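Local coordinates for protein AvrRxo1-ORF2 (PDB 4Z8T) that binds AvrRxo1-ORF1, a type III effector with a polynucleotide kinase domain, and probably serves as its molecular chaperone, at the interface of chains B and A. Coordinates in Å, arbitrary orientation; residue numbers count along the deposited sequence, not the author numbering. Chains: chain A, AvrRxo1-ORF2; chain B, AvrRxo1-ORF1.

Contact 1: the interface of chains B and A. Residues chain B 225, 270-271, 274-275; chain A 12, 16, 20.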
loop_
_atom_site.group_PDB
_atom_site.type_symbol
_atom_site.label_atom_id
_atom_site.label_comp_id
_atom_site.label_asym_id
_atom_site.label_seq_id
_atom_site.Cartn_x
_atom_site.Cartn_y
_atom_site.Cartn_z
HETATM N N MSE B 225 -1.092 9.816 15.359
HETATM C CA MSE B 225 -2.441 10.211 15.738
HETATM C C MSE B 225 -2.569 10.396 17.252
HETATM O O MSE B 225 -3.403 11.184 17.714
HETATM C CB MSE B 225 -3.482 9.249 15.170
HETATM C CG MSE B 225 -3.538 9.347 13.660
HETATM SE SE MSE B 225 -4.917 8.211 12.883
HETATM C CE MSE B 225 -6.342 9.485 12.914
ATOM N N TYR B 270 -3.479 12.231 4.764
ATOM C CA TYR B 270 -3.655 11.931 6.188
ATOM C C TYR B 270 -3.835 10.436 6.400
ATOM O O TYR B 270 -3.249 9.851 7.316
ATOM C CB TYR B 270 -4.864 12.693 6.732
ATOM C CG TYR B 270 -4.986 12.745 8.241
ATOM C CD1 TYR B 270 -3.893 13.003 9.052
ATOM C CD2 TYR B 270 -6.218 12.578 8.853
ATOM C CE1 TYR B 270 -4.019 13.081 10.447
ATOM C CE2 TYR B 270 -6.353 12.652 10.251
ATOM C CZ TYR B 270 -5.258 12.893 11.037
ATOM O OH TYR B 270 -5.407 12.970 12.405
ATOM N N GLU B 271 -4.641 9.818 5.544
ATOM C CA GLU B 271 -4.814 8.367 5.583
ATOM C C GLU B 271 -3.465 7.663 5.375
ATOM O O GLU B 271 -3.135 6.702 6.072
ATOM C CB GLU B 271 -5.855 7.920 4.540
ATOM C CG GLU B 271 -6.155 6.418 4.576
ATOM C CD GLU B 271 -7.258 6.003 3.616
ATOM O OE1 GLU B 271 -7.759 6.869 2.866
ATOM O OE2 GLU B 271 -7.620 4.798 3.601
ATOM N N THR B 274 -0.362 8.233 8.407
ATOM C CA THR B 274 -0.621 7.801 9.771
ATOM C C THR B 274 -0.451 6.283 9.908
ATOM O O THR B 274 -0.814 5.693 10.943
ATOM C CB THR B 274 -2.031 8.217 10.223
ATOM O OG1 THR B 274 -2.980 7.769 9.246
ATOM C CG2 THR B 274 -2.141 9.738 10.358
ATOM N N SER B 275 0.121 5.675 8.868
ATOM C CA SER B 275 0.340 4.228 8.783
ATOM C C SER B 275 1.702 3.913 8.156
ATOM O O SER B 275 2.124 4.573 7.216
ATOM C CB SER B 275 -0.790 3.617 7.940
ATOM O OG SER B 275 -0.352 2.486 7.216
ATOM N N PHE A 12 -13.713 11.726 10.375
ATOM C CA PHE A 12 -12.662 11.122 9.564
ATOM C C PHE A 12 -11.527 10.627 10.461
ATOM O O PHE A 12 -11.040 9.510 10.320
ATOM C CB PHE A 12 -12.141 12.125 8.531
ATOM C CG PHE A 12 -11.311 11.503 7.437
ATOM C CD1 PHE A 12 -11.909 11.040 6.273
ATOM C CD2 PHE A 12 -9.934 11.390 7.566
ATOM C CE1 PHE A 12 -11.147 10.484 5.252
ATOM C CE2 PHE A 12 -9.173 10.833 6.546
ATOM C CZ PHE A 12 -9.788 10.378 5.391
ATOM N N LEU A 16 -10.390 6.809 10.891
ATOM C CA LEU A 16 -9.015 6.503 10.531
ATOM C C LEU A 16 -8.255 5.879 11.707
ATOM O O LEU A 16 -7.450 4.973 11.517
ATOM C CB LEU A 16 -8.293 7.760 10.012
ATOM C CG LEU A 16 -6.856 7.580 9.540
ATOM C CD1 LEU A 16 -6.715 6.498 8.449
ATOM C CD2 LEU A 16 -6.370 8.924 9.020
ATOM N N ASN A 20 -6.451 2.234 11.546
ATOM C CA ASN A 20 -5.037 2.032 11.834
ATOM C C ASN A 20 -4.824 1.123 13.037
ATOM O O ASN A 20 -3.837 0.404 13.114
ATOM C CB ASN A 20 -4.329 3.385 12.035
ATOM C CG ASN A 20 -4.187 4.161 10.742
ATOM O OD1 ASN A 20 -4.295 3.599 9.639
ATOM N ND2 ASN A 20 -3.932 5.465 10.864
HETATM O O HOH W 1 -4.000 4.343 7.073
#

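Contact 2: the interface of chains B and A. Residues chain B 280; chain A 30-31, 34, 79.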
loop_
_atom_site.group_PDB
_atom_site.type_symbol
_atom_site.label_atom_id
_atom_site.label_comp_id
_atom_site.label_asym_id
_atom_site.label_seq_id
_atom_site.Cartn_x
_atom_site.Cartn_y
_atom_site.Cartn_z
ATOM N N VAL B 280 4.007 -8.605 5.829
ATOM C CA VAL B 280 4.534 -9.671 6.627
ATOM C C VAL B 280 6.024 -9.936 6.344
ATOM O O VAL B 280 6.730 -10.318 7.236
ATOM C CB VAL B 280 3.515 -10.896 6.696
ATOM C CG1 VAL B 280 3.324 -11.533 5.369
ATOM C CG2 VAL B 280 3.855 -11.904 7.769
ATOM N N LEU A 30 -0.508 -11.440 12.254
ATOM C CA LEU A 30 0.035 -12.170 11.108
ATOM C C LEU A 30 1.510 -12.502 11.274
ATOM O O LEU A 30 1.955 -13.583 10.899
ATOM C CB LEU A 30 -0.189 -11.384 9.811
ATOM C CG LEU A 30 -1.653 -11.210 9.427
ATOM C CD1 LEU A 30 -1.733 -10.249 8.254
ATOM C CD2 LEU A 30 -2.245 -12.560 9.064
ATOM N N ALA A 31 2.268 -11.566 11.839
ATOM C CA ALA A 31 3.690 -11.765 12.034
ATOM C C ALA A 31 3.948 -12.923 12.995
ATOM O O ALA A 31 4.900 -13.675 12.803
ATOM C CB ALA A 31 4.336 -10.496 12.542
ATOM N N HIS A 34 3.458 -16.303 11.201
ATOM C CA HIS A 34 4.622 -16.549 10.370
ATOM C C HIS A 34 5.843 -16.911 11.214
ATOM O O HIS A 34 6.636 -17.777 10.837
ATOM C CB HIS A 34 4.919 -15.317 9.518
ATOM C CG HIS A 34 6.038 -15.513 8.547
ATOM N ND1 HIS A 34 7.321 -15.062 8.790
ATOM C CD2 HIS A 34 6.072 -16.109 7.334
ATOM C CE1 HIS A 34 8.094 -15.378 7.767
ATOM N NE2 HIS A 34 7.364 -16.014 6.871
ATOM N N PRO A 79 11.042 -9.433 10.495
ATOM C CA PRO A 79 10.503 -10.792 10.387
ATOM C C PRO A 79 11.563 -11.835 10.055
ATOM O O PRO A 79 11.371 -12.998 10.408
ATOM C CB PRO A 79 9.491 -10.678 9.237
ATOM C CG PRO A 79 9.966 -9.536 8.417
ATOM C CD PRO A 79 10.552 -8.562 9.407
#

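Contact 3: the interface of chains B and A. Residues chain B 263-265; chain A 1-4.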
loop_
_atom_site.group_PDB
_atom_site.type_symbol
_atom_site.label_atom_id
_atom_site.label_comp_id
_atom_site.label_asym_id
_atom_site.label_seq_id
_atom_site.Cartn_x
_atom_site.Cartn_y
_atom_site.Cartn_z
ATOM N N SER B 263 -8.657 20.434 11.721
ATOM C CA SER B 263 -9.009 20.392 10.317
ATOM C C SER B 263 -8.127 19.388 9.614
ATOM O O SER B 263 -7.014 19.127 10.043
ATOM C CB SER B 263 -8.758 21.759 9.680
ATOM O OG SER B 263 -9.595 22.733 10.265
ATOM N N VAL B 264 -8.621 18.822 8.528
ATOM C CA VAL B 264 -7.798 17.930 7.722
ATOM C C VAL B 264 -7.689 18.524 6.341
ATOM O O VAL B 264 -8.593 18.382 5.525
ATOM C CB VAL B 264 -8.398 16.518 7.648
ATOM C CG1 VAL B 264 -7.504 15.600 6.786
ATOM C CG2 VAL B 264 -8.535 15.942 9.042
ATOM N N GLU B 265 -6.576 19.203 6.093
ATOM C CA GLU B 265 -6.363 19.868 4.810
ATOM C C GLU B 265 -6.122 18.913 3.641
ATOM O O GLU B 265 -6.385 19.275 2.490
ATOM C CB GLU B 265 -5.205 20.859 4.932
ATOM C CG GLU B 265 -5.496 22.059 5.854
ATOM C CD GLU B 265 -5.264 21.769 7.324
ATOM O OE1 GLU B 265 -5.575 22.650 8.163
ATOM O OE2 GLU B 265 -4.742 20.681 7.644
HETATM N N MSE A 1 -7.106 19.380 -2.343
HETATM C CA MSE A 1 -8.510 19.026 -2.193
HETATM C C MSE A 1 -9.195 19.855 -1.108
HETATM O O MSE A 1 -8.551 20.585 -0.356
HETATM C CB MSE A 1 -8.664 17.522 -1.903
HETATM C CG MSE A 1 -7.979 17.037 -0.618
HETATM SE SE MSE A 1 -7.857 15.090 -0.505
HETATM C CE MSE A 1 -9.660 14.722 0.105
ATOM N N LYS A 2 -10.516 19.743 -1.074
ATOM C CA LYS A 2 -11.376 20.313 -0.043
ATOM C C LYS A 2 -10.914 19.962 1.377
ATOM O O LYS A 2 -10.712 18.789 1.687
ATOM C CB LYS A 2 -12.769 19.731 -0.259
ATOM C CG LYS A 2 -12.739 18.364 -0.964
ATOM C CD LYS A 2 -13.057 18.469 -2.471
ATOM C CE LYS A 2 -11.968 17.839 -3.349
ATOM N NZ LYS A 2 -11.847 16.365 -3.161
ATOM N N THR A 3 -10.761 20.969 2.235
ATOM C CA THR A 3 -10.388 20.732 3.632
ATOM C C THR A 3 -11.590 20.208 4.417
ATOM O O THR A 3 -12.665 20.801 4.359
ATOM C CB THR A 3 -9.895 22.032 4.314
ATOM O OG1 THR A 3 -8.646 22.447 3.740
ATOM C CG2 THR A 3 -9.693 21.813 5.794
ATOM N N LEU A 4 -11.416 19.103 5.148
ATOM C CA LEU A 4 -12.453 18.622 6.068
ATOM C C LEU A 4 -12.399 19.455 7.337
ATOM O O LEU A 4 -11.321 19.669 7.895
ATOM C CB LEU A 4 -12.232 17.155 6.434
ATOM C CG LEU A 4 -12.041 16.172 5.292
ATOM C CD1 LEU A 4 -11.875 14.759 5.829
ATOM C CD2 LEU A 4 -13.219 16.242 4.363
HETATM O O HOH W 2 -9.026 17.003 2.942
HETATM O O HOH W 3 -7.325 21.886 1.262
#

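Contact 1: the interface of chains B and A
A:Leu16 and A:Asn20, one turn apart on helix 6-38 of the Arc1-family partner, pack against B:Tyr270, B:Glu271 and B:Thr274 of the Zeta-toxin-like effector; each hides 56 Å² there. With its CG anti to the backbone N (chi1 -178°), A:Leu16 is directed towards helix 267-272. Its two methyls divide the work. CD2 of A:Leu16 sits over one face of the B:Tyr270 phenol ring, near its CD2-CE2 side, 3.7 Å from ring atom CD2. CD1 lies against the CA and CG of B:Glu271. From the other flank comes selenomethionine B:Met225, whose chain bends at chi3 (90°) and brings CE to 3.9 Å from A:Leu16 CB. A:Phe12 meets B:Tyr270 edge to edge through their CD2 sides, the ring planes moderately inclined and not stacked.

A:Asn20 supplies the polar end. Its amide ND2 donates a weak hydrogen bond of 3.0 Å to the hydroxyl OG1 of B:Thr274, bent to 146° at the hydrogen. That hydroxyl, B:Thr274 OG1, spends its own hydrogen on B:Tyr270 O at 2.9 Å, in the carbonyl plane, which fixes OG1 as the acceptor for the asparagine. SE of B:Met225 packs 3.5 Å from ND2 of A:Asn20. On the opposite branch of the amide, OD1 of A:Asn20 reaches water 1 at 2.7 Å, and this water also bonds to the backbone O of B:Glu271 at 2.7 Å, which ties the C-terminal end of the effector helix to A:Asn20.

Contact 2: the interface of chains B and A
B:Val280, in a loop of the effector, touches two parts of AvrRxo1-ORF2: the face of helix 6-38 made by A:Leu30, A:Ala31 and A:His34, and A:Pro79 in the loop between helices 63-77 and 84-94. The valine hides 67 Å², whereas each partner gives up only 7 to 11 Å², the pattern of one small residue touching several surfaces lightly.

The apolar packing runs through one branch. CG2 of B:Val280 stands anti to its own backbone N, with CG1 at a chi1 of 65°, and this turns CG2 towards the helix. CG2 of B:Val280 meets the CB of A:His34 at 4.0 Å, the two side chains meeting at a slant. The touching part of the histidine is thus its aliphatic root rather than a nitrogen of the imidazole. A:Ala31 backs the same methyl through its CA, at a looser 4.3 Å from CG2 of B:Val280.

Contacts between carbon and backbone oxygen bound the valine on two adjoining sides. CG2 of B:Val280 lies 4.0 Å from the carbonyl O of A:Leu30. On the proline side the roles are exchanged: the carbonyl O of B:Val280 approaches the CB-CG edge of the pyrrolidine ring, with B:Val280 O 3.4 Å from A:Pro79 CB and 3.5 Å from A:Pro79 CG.

Contact 3: the interface of chains B and A
The loop that follows strand 261-263 of the effector meets the N-terminal loop of AvrRxo1-ORF2, residues 1-4, ahead of helix 6-38. B:Val264 and A:Leu4 pair as an antiparallel beta bridge through both the N and the O of each residue. B:Val264 N donates to A:Leu4 O at 2.9 Å, nearly straight at 169°. The return bond, A:Leu4 N to B:Val264 O, is also 2.9 Å but more bent, at 150°.

B:Val264 O has a second partner, water 2, at 3.0 Å; this water is 2.8 Å from A:Lys2 O and so extends the pairing towards the chain start. Water 3 makes a second water link, 2.9 Å from the hydroxyl OG1 of A:Thr3 and 3.0 Å from B:Glu265 O. It also lies so near A:Met1 O that this last link is doubtful.

A:Thr3, with 45 Å² hidden, and B:Glu265, with 43 Å², extend alongside each other in a common direction. A:Thr3 is turned with CG2 anti to its backbone N (OG1 at chi1 -68°), which brings its OG1 to 3.6 Å from B:Glu265 CA, while its CG2 packs 4.0 Å from B:Ser263 CB. In the fold, the bridge lies between the end of a short effector strand and helix 267-272, anchoring the extreme N terminus of the partner just before its long helix begins.

Helix 6-38 of AvrRxo1-ORF2 provides the common frame: contact 1 and most of contact 2 lie on it, their C-alpha centres about 22 Å apart, and contact 3 holds the segment leading into it, about 14 Å from contact 1. A:Pro79 adds to contact 2 from a separate loop. Contacts 2 and 3, at about 35 Å, mark the far ends. On the effector, contact 3, most of contact 1 and contact 2 follow one another within residues 263-280, so a continuous stretch travels along the helix; B:Met225 joins contact 1 from helix 224-233. Such an elongated docking would be consistent with a chaperone-like role.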